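Local coordinates for protein putative antibiotic biosynthesis monooxygenase (Bordetella bronchiseptica, PDB 3GZ7) that is of unproven function but probably acts as a small dimeric monooxygenase of the antibiotic biosynthesis type, at residues V41-R52 / D84-W94. Residues are numbered along the deposited sequence; the frame is centred on the assembly and turned at random.
Sequences VAQARPLFMRAR and DFRQSADFQEW
Phe48 meets two aromatic rings of 84-94 at once. One of its faces lies against Phe85 in an offset stack, centroids 4.7 Å apart and planes 19° from parallel, with Phe48 CE1 nearest to Phe85 CZ. Its rim, through CE2, points into a face of Trp94 in an edge-to-face pair; Phe48 CE2 comes to 3.3 Å from Trp94 CE3. The other face of Phe85 takes CB of Phe91.

The aliphatic packing continues from this cluster. The Trp94 side chain is a knob among Val41, Ala44, Leu47 and Phe48: Ala44 CB abuts the indole edge, 3.4 Å from CE3 of Trp94, while Val41 CG2 reaches CH2. With CG anti to its carbonyl carbon (chi1 -66°), Leu47 extends between the helices and divides its methyls, CD1 against Glu93 CG and CD2 against the Asp90 carboxylate. Ala51 CB touches CD1 of Phe85.

The helical segments 41-49 and 89-94 run antiparallel, their axes 9.8 Å apart at closest approach, as part of the helical layer over the antiparallel sheet in this dimeric alpha-beta barrel. Val41 and Phe48 also touch Leu71 of the sheet, and Trp94 NE1 hydrogen-bonds a citrate, probably from the crystallisation liquor, which may mark a pocket.

Charged contacts flank the apolar core. Arg50 grips Asp90 side-on, NE to OD2 and NH2 to OD1, each 3.0 Å and on the syn side but well out of the carboxylate plane, the two flat groups being turned 50° apart. A water donating to Asp90 OD2 also lies unusually close to Leu47 O, so that leg is doubtful. Arg52 and Asp84 form a looser pair: OD2 of Asp84 lies over the guanidinium face, 3.7 Å from NE of Arg52, an attraction of charges alone, and this oxygen takes its hydrogen bond from Asn80.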
ATOM      1  N   VAL A  41      -6.571   7.889 -14.857  1.00 19.27           N
ATOM      2  CA  VAL A  41      -6.718   6.566 -14.248  1.00 15.30           C
ATOM      3  C   VAL A  41      -8.164   6.031 -14.363  1.00 18.42           C
ATOM      4  O   VAL A  41      -8.367   4.842 -14.654  1.00 17.96           O
ATOM      5  CB  VAL A  41      -6.246   6.532 -12.778  1.00 15.08           C
ATOM      6  CG1 VAL A  41      -6.415   5.115 -12.205  1.00 16.12           C
ATOM      7  CG2 VAL A  41      -4.756   6.987 -12.647  1.00  8.13           C
ATOM      8  N   ALA A  42      -9.168   6.890 -14.151  1.00 17.56           N
ATOM      9  CA  ALA A  42     -10.580   6.460 -14.166  1.00 18.30           C
ATOM     10  C   ALA A  42     -10.945   5.882 -15.535  1.00 19.99           C
ATOM     11  O   ALA A  42     -11.551   4.831 -15.657  1.00 19.73           O
ATOM     12  CB  ALA A  42     -11.512   7.627 -13.781  1.00 14.60           C
ATOM     13  N   GLN A  43     -10.460   6.553 -16.560  1.00 23.10           N
ATOM     14  CA  GLN A  43     -10.640   6.161 -17.945  1.00 22.52           C
ATOM     15  C   GLN A  43      -9.829   4.955 -18.383  1.00 20.67           C
ATOM     16  O   GLN A  43     -10.210   4.238 -19.289  1.00 20.74           O
ATOM     17  CB  GLN A  43     -10.260   7.356 -18.814  1.00 22.05           C
ATOM     18  CG  GLN A  43     -10.681   7.155 -20.199  1.00 31.99           C
ATOM     19  CD  GLN A  43     -10.226   8.226 -21.109  1.00 37.69           C
ATOM     20  OE1 GLN A  43      -9.895   9.362 -20.686  1.00 39.95           O
ATOM     21  NE2 GLN A  43     -10.168   7.869 -22.397  1.00 36.60           N
ATOM     22  N   ALA A  44      -8.694   4.761 -17.744  1.00 22.51           N
ATOM     23  CA  ALA A  44      -7.740   3.726 -18.104  1.00 21.85           C
ATOM     24  C   ALA A  44      -8.026   2.422 -17.366  1.00 25.71           C
ATOM     25  O   ALA A  44      -7.572   1.369 -17.776  1.00 26.07           O
ATOM     26  CB  ALA A  44      -6.328   4.226 -17.813  1.00 20.62           C
ATOM     27  N   ARG A  45      -8.791   2.504 -16.276  1.00 28.20           N
ATOM     28  CA  ARG A  45      -9.110   1.361 -15.418  1.00 27.57           C
ATOM     29  C   ARG A  45      -9.530   0.068 -16.121  1.00 26.44           C
ATOM     30  O   ARG A  45      -9.011  -0.985 -15.740  1.00 25.84           O
ATOM     31  CB  ARG A  45     -10.150   1.740 -14.343  1.00 29.67           C
ATOM     32  CG  ARG A  45      -9.492   2.038 -13.009  1.00 36.76           C
ATOM     33  CD  ARG A  45     -10.438   2.206 -11.851  1.00 32.71           C
ATOM     34  NE  ARG A  45     -10.849   0.964 -11.214  1.00 33.78           N
ATOM     35  CZ  ARG A  45     -12.033   0.352 -11.382  1.00 41.38           C
ATOM     36  NH1 ARG A  45     -12.962   0.819 -12.213  1.00 38.48           N
ATOM     37  NH2 ARG A  45     -12.288  -0.755 -10.702  1.00 32.13           N
ATOM     38  N   PRO A  46     -10.455   0.134 -17.116  1.00 24.50           N
ATOM     39  CA  PRO A  46     -10.839  -0.996 -17.998  1.00 23.55           C
ATOM     40  C   PRO A  46      -9.711  -1.688 -18.798  1.00 24.63           C
ATOM     41  O   PRO A  46      -9.812  -2.885 -19.086  1.00 28.63           O
ATOM     42  CB  PRO A  46     -11.844  -0.361 -18.961  1.00 23.51           C
ATOM     43  CG  PRO A  46     -12.391   0.782 -18.219  1.00 27.26           C
ATOM     44  CD  PRO A  46     -11.239   1.339 -17.441  1.00 24.00           C
ATOM     45  N   LEU A  47      -8.667  -0.946 -19.165  1.00 24.58           N
ATOM     46  CA  LEU A  47      -7.421  -1.528 -19.690  1.00 23.29           C
ATOM     47  C   LEU A  47      -6.835  -2.554 -18.774  1.00 25.51           C
ATOM     48  O   LEU A  47      -6.382  -3.620 -19.224  1.00 30.17           O
ATOM     49  CB  LEU A  47      -6.337  -0.442 -19.940  1.00 23.80           C
ATOM     50  CG  LEU A  47      -6.637   0.583 -21.037  1.00 23.71           C
ATOM     51  CD1 LEU A  47      -5.555   1.708 -21.191  1.00 21.39           C
ATOM     52  CD2 LEU A  47      -6.895  -0.155 -22.339  1.00 27.11           C
ATOM     53  N   PHE A  48      -6.761  -2.216 -17.492  1.00 25.39           N
ATOM     54  CA  PHE A  48      -6.260  -3.148 -16.490  1.00 25.59           C
ATOM     55  C   PHE A  48      -7.224  -4.332 -16.232  1.00 26.55           C
ATOM     56  O   PHE A  48      -6.789  -5.470 -16.189  1.00 26.96           O
ATOM     57  CB  PHE A  48      -5.994  -2.435 -15.153  1.00 25.63           C
ATOM     58  CG  PHE A  48      -4.692  -1.658 -15.098  1.00 23.94           C
ATOM     59  CD1 PHE A  48      -3.507  -2.286 -14.746  1.00 28.76           C
ATOM     60  CD2 PHE A  48      -4.668  -0.301 -15.339  1.00 22.40           C
ATOM     61  CE1 PHE A  48      -2.322  -1.586 -14.667  1.00 25.07           C
ATOM     62  CE2 PHE A  48      -3.485   0.381 -15.267  1.00 19.92           C
ATOM     63  CZ  PHE A  48      -2.315  -0.263 -14.930  1.00 19.50           C
HETATM   64  N   MSE A  49      -8.520  -4.045 -16.044  0.70 27.87           N
HETATM   65  CA  MSE A  49      -9.537  -5.081 -15.716  0.70 28.12           C
HETATM   66  C   MSE A  49      -9.582  -6.166 -16.750  0.70 25.06           C
HETATM   67  O   MSE A  49      -9.720  -7.346 -16.427  0.70 29.14           O
HETATM   68  CB  MSE A  49     -10.965  -4.485 -15.593  0.70 30.72           C
HETATM   69  CG  MSE A  49     -11.192  -3.455 -14.457  0.70 35.43           C
HETATM   70 SE   MSE A  49     -10.766  -4.087 -12.654  0.53 37.62          SE
HETATM   71  CE  MSE A  49     -12.275  -5.317 -12.278  0.70 22.03           C
ATOM     72  N   ARG A  50      -9.477  -5.775 -18.003  1.00 24.92           N
ATOM     73  CA  ARG A  50      -9.371  -6.747 -19.100  1.00 24.76           C
ATOM     74  C   ARG A  50      -7.944  -7.350 -19.317  1.00 24.73           C
ATOM     75  O   ARG A  50      -7.789  -8.221 -20.170  1.00 24.01           O
ATOM     76  CB  ARG A  50      -9.908  -6.156 -20.409  1.00 21.24           C
ATOM     77  CG  ARG A  50      -8.931  -5.365 -21.188  1.00 26.46           C
ATOM     78  CD  ARG A  50      -9.677  -4.491 -22.165  1.00 27.09           C
ATOM     79  NE  ARG A  50      -8.782  -3.749 -23.048  1.00 29.67           N
ATOM     80  CZ  ARG A  50      -9.145  -2.661 -23.723  1.00 29.04           C
ATOM     81  NH1 ARG A  50     -10.376  -2.190 -23.622  1.00 33.88           N
ATOM     82  NH2 ARG A  50      -8.287  -2.051 -24.506  1.00 34.45           N
ATOM     83  N   ALA A  51      -6.926  -6.928 -18.562  1.00 23.72           N
ATOM     84  CA  ALA A  51      -5.600  -7.541 -18.676  1.00 20.26           C
ATOM     85  C   ALA A  51      -5.650  -8.971 -18.163  1.00 19.73           C
ATOM     86  O   ALA A  51      -6.406  -9.288 -17.241  1.00 20.55           O
ATOM     87  CB  ALA A  51      -4.565  -6.749 -17.916  1.00 21.34           C
ATOM     88  N   ARG A  52      -4.867  -9.846 -18.783  1.00 18.28           N
ATOM     89  CA  ARG A  52      -4.744 -11.248 -18.352  1.00 17.63           C
ATOM     90  C   ARG A  52      -4.391 -11.396 -16.858  1.00 17.50           C
ATOM     91  O   ARG A  52      -3.375 -10.844 -16.417  1.00 13.78           O
ATOM     92  CB  ARG A  52      -3.657 -11.903 -19.174  1.00 19.61           C
ATOM     93  CG  ARG A  52      -3.349 -13.355 -18.812  1.00 23.15           C
ATOM     94  CD  ARG A  52      -2.360 -13.907 -19.800  1.00 19.13           C
ATOM     95  NE  ARG A  52      -1.991 -15.253 -19.445  1.00 31.80           N
ATOM     96  CZ  ARG A  52      -1.248 -16.044 -20.201  1.00 33.22           C
ATOM     97  NH1 ARG A  52      -0.784 -15.619 -21.373  1.00 32.73           N
ATOM     98  NH2 ARG A  52      -0.975 -17.269 -19.770  1.00 38.33           N
ATOM     99  N   ASP A  84       3.149 -10.159 -19.113  1.00 14.26           N
ATOM    100  CA  ASP A  84       1.929 -10.063 -19.957  1.00 13.54           C
ATOM    101  C   ASP A  84       1.415  -8.615 -20.139  1.00 13.31           C
ATOM    102  O   ASP A  84       1.245  -8.152 -21.280  1.00 13.53           O
ATOM    103  CB  ASP A  84       0.798 -11.035 -19.476  1.00 11.77           C
ATOM    104  CG  ASP A  84       1.282 -12.472 -19.361  1.00 12.29           C
ATOM    105  OD1 ASP A  84       2.119 -12.844 -20.199  1.00 16.41           O
ATOM    106  OD2 ASP A  84       0.890 -13.220 -18.422  1.00 14.58           O
ATOM    107  N   PHE A  85       1.154  -7.916 -19.044  1.00 13.08           N
ATOM    108  CA  PHE A  85       0.606  -6.568 -19.151  1.00 15.75           C
ATOM    109  C   PHE A  85       1.636  -5.633 -19.781  1.00 15.45           C
ATOM    110  O   PHE A  85       1.331  -4.861 -20.693  1.00 16.19           O
ATOM    111  CB  PHE A  85       0.111  -6.007 -17.805  1.00 17.05           C
ATOM    112  CG  PHE A  85      -0.354  -4.567 -17.886  1.00 14.84           C
ATOM    113  CD1 PHE A  85      -1.582  -4.255 -18.431  1.00 21.80           C
ATOM    114  CD2 PHE A  85       0.461  -3.537 -17.464  1.00 23.09           C
ATOM    115  CE1 PHE A  85      -1.992  -2.927 -18.527  1.00 21.06           C
ATOM    116  CE2 PHE A  85       0.075  -2.219 -17.582  1.00 18.99           C
ATOM    117  CZ  PHE A  85      -1.145  -1.915 -18.101  1.00 19.81           C
ATOM    118  N   ARG A  86       2.876  -5.747 -19.326  1.00 15.65           N
ATOM    119  CA  ARG A  86       3.946  -4.898 -19.832  1.00 13.07           C
ATOM    120  C   ARG A  86       4.263  -5.049 -21.325  1.00 13.46           C
ATOM    121  O   ARG A  86       4.770  -4.122 -21.940  1.00 12.04           O
ATOM    122  CB  ARG A  86       5.194  -5.119 -18.985  1.00 15.77           C
ATOM    123  CG  ARG A  86       5.167  -4.432 -17.653  1.00 17.47           C
ATOM    124  CD  ARG A  86       5.506  -2.943 -17.736  1.00 16.13           C
ATOM    125  NE  ARG A  86       5.388  -2.358 -16.399  1.00 16.74           N
ATOM    126  CZ  ARG A  86       6.340  -2.346 -15.478  1.00 19.25           C
ATOM    127  NH1 ARG A  86       7.547  -2.894 -15.711  1.00 14.84           N
ATOM    128  NH2 ARG A  86       6.073  -1.801 -14.295  1.00 24.53           N
ATOM    129  N   GLN A  87       3.996  -6.218 -21.899  1.00 13.77           N
ATOM    130  CA  GLN A  87       4.213  -6.440 -23.343  1.00 13.77           C
ATOM    131  C   GLN A  87       2.953  -6.135 -24.199  1.00 14.73           C
ATOM    132  O   GLN A  87       2.991  -6.287 -25.400  1.00 14.86           O
ATOM    133  CB  GLN A  87       4.678  -7.886 -23.592  1.00 14.60           C
ATOM    134  CG  GLN A  87       6.106  -8.189 -23.116  1.00 13.08           C
ATOM    135  CD  GLN A  87       6.629  -9.480 -23.676  1.00 11.50           C
ATOM    136  OE1 GLN A  87       6.948 -10.423 -22.947  1.00 11.61           O
ATOM    137  NE2 GLN A  87       6.691  -9.543 -24.998  1.00 16.79           N
ATOM    138  N   SER A  88       1.841  -5.705 -23.591  1.00 13.88           N
ATOM    139  CA  SER A  88       0.588  -5.556 -24.328  1.00 13.41           C
ATOM    140  C   SER A  88       0.461  -4.132 -24.801  1.00 16.73           C
ATOM    141  O   SER A  88       1.038  -3.213 -24.208  1.00 16.85           O
ATOM    142  CB  SER A  88      -0.609  -5.877 -23.448  1.00 15.84           C
ATOM    143  OG  SER A  88      -0.797  -4.855 -22.469  1.00  8.15           O
ATOM    144  N   ALA A  89      -0.328  -3.956 -25.847  1.00 17.63           N
ATOM    145  CA  ALA A  89      -0.638  -2.652 -26.396  1.00 19.05           C
ATOM    146  C   ALA A  89      -1.428  -1.838 -25.387  1.00 18.40           C
ATOM    147  O   ALA A  89      -1.407  -0.624 -25.457  1.00 19.54           O
ATOM    148  CB  ALA A  89      -1.409  -2.771 -27.677  1.00 17.30           C
ATOM    149  N   ASP A  90      -2.106  -2.479 -24.434  1.00 20.16           N
ATOM    150  CA  ASP A  90      -2.834  -1.698 -23.390  1.00 19.64           C
ATOM    151  C   ASP A  90      -1.912  -0.964 -22.452  1.00 19.23           C
ATOM    152  O   ASP A  90      -2.268   0.108 -21.962  1.00 20.83           O
ATOM    153  CB  ASP A  90      -3.826  -2.530 -22.614  1.00 19.50           C
ATOM    154  CG  ASP A  90      -5.085  -2.856 -23.443  1.00 26.49           C
ATOM    155  OD1 ASP A  90      -5.333  -2.141 -24.438  1.00 25.99           O
ATOM    156  OD2 ASP A  90      -5.819  -3.817 -23.098  1.00 23.53           O
ATOM    157  N   PHE A  91      -0.716  -1.491 -22.245  1.00 20.34           N
ATOM    158  CA  PHE A  91       0.319  -0.735 -21.500  1.00 21.07           C
ATOM    159  C   PHE A  91       0.719   0.547 -22.226  1.00 19.15           C
ATOM    160  O   PHE A  91       0.877   1.597 -21.621  1.00 18.04           O
ATOM    161  CB  PHE A  91       1.558  -1.607 -21.178  1.00 21.62           C
ATOM    162  CG  PHE A  91       2.662  -0.844 -20.467  1.00 22.32           C
ATOM    163  CD1 PHE A  91       2.377  -0.054 -19.361  1.00 27.10           C
ATOM    164  CD2 PHE A  91       3.965  -0.904 -20.912  1.00 25.67           C
ATOM    165  CE1 PHE A  91       3.368   0.679 -18.735  1.00 26.56           C
ATOM    166  CE2 PHE A  91       4.968  -0.198 -20.254  1.00 19.84           C
ATOM    167  CZ  PHE A  91       4.660   0.587 -19.165  1.00 26.10           C
ATOM    168  N   GLN A  92       0.850   0.449 -23.539  1.00 21.53           N
ATOM    169  CA  GLN A  92       1.158   1.591 -24.379  1.00 22.31           C
ATOM    170  C   GLN A  92       0.026   2.633 -24.325  1.00 22.47           C
ATOM    171  O   GLN A  92       0.279   3.840 -24.369  1.00 22.17           O
ATOM    172  CB  GLN A  92       1.445   1.149 -25.852  1.00 21.31           C
ATOM    173  CG  GLN A  92       2.388  -0.108 -25.999  1.00 19.70           C
ATOM    174  CD  GLN A  92       3.739   0.097 -25.349  1.00 27.49           C
ATOM    175  OE1 GLN A  92       4.314   1.169 -25.470  1.00 29.78           O
ATOM    176  NE2 GLN A  92       4.276  -0.932 -24.699  1.00 20.91           N
ATOM    177  N   GLU A  93      -1.213   2.167 -24.202  1.00 23.11           N
ATOM    178  CA  GLU A  93      -2.385   3.048 -24.077  1.00 22.33           C
ATOM    179  C   GLU A  93      -2.514   3.687 -22.654  1.00 21.59           C
ATOM    180  O   GLU A  93      -2.862   4.861 -22.505  1.00 20.11           O
ATOM    181  CB  GLU A  93      -3.631   2.250 -24.430  1.00 23.96           C
ATOM    182  CG  GLU A  93      -4.920   2.998 -24.376  1.00 32.14           C
ATOM    183  CD  GLU A  93      -4.997   4.096 -25.406  1.00 44.23           C
ATOM    184  OE1 GLU A  93      -4.105   4.189 -26.277  1.00 45.47           O
ATOM    185  OE2 GLU A  93      -5.964   4.878 -25.327  1.00 52.09           O
ATOM    186  N   TRP A  94      -2.219   2.908 -21.622  1.00 19.78           N
ATOM    187  CA  TRP A  94      -2.096   3.434 -20.279  1.00 19.86           C
ATOM    188  C   TRP A  94      -1.097   4.601 -20.272  1.00 17.84           C
ATOM    189  O   TRP A  94      -1.386   5.642 -19.738  1.00 18.58           O
ATOM    190  CB  TRP A  94      -1.685   2.310 -19.291  1.00 20.27           C
ATOM    191  CG  TRP A  94      -1.133   2.799 -17.964  1.00 22.05           C
ATOM    192  CD1 TRP A  94       0.179   2.869 -17.610  1.00 19.64           C
ATOM    193  CD2 TRP A  94      -1.876   3.277 -16.817  1.00 28.86           C
ATOM    194  NE1 TRP A  94       0.314   3.357 -16.347  1.00 25.98           N
ATOM    195  CE2 TRP A  94      -0.928   3.629 -15.828  1.00 22.83           C
ATOM    196  CE3 TRP A  94      -3.229   3.445 -16.538  1.00 22.85           C
ATOM    197  CZ2 TRP A  94      -1.294   4.131 -14.564  1.00 22.05           C
ATOM    198  CZ3 TRP A  94      -3.592   3.959 -15.291  1.00 23.13           C
ATOM    199  CH2 TRP A  94      -2.614   4.285 -14.313  1.00 20.68           C
TER
HETATM  200  O   HOH W   1      -5.121  -5.135 -20.785  1.00 20.84           O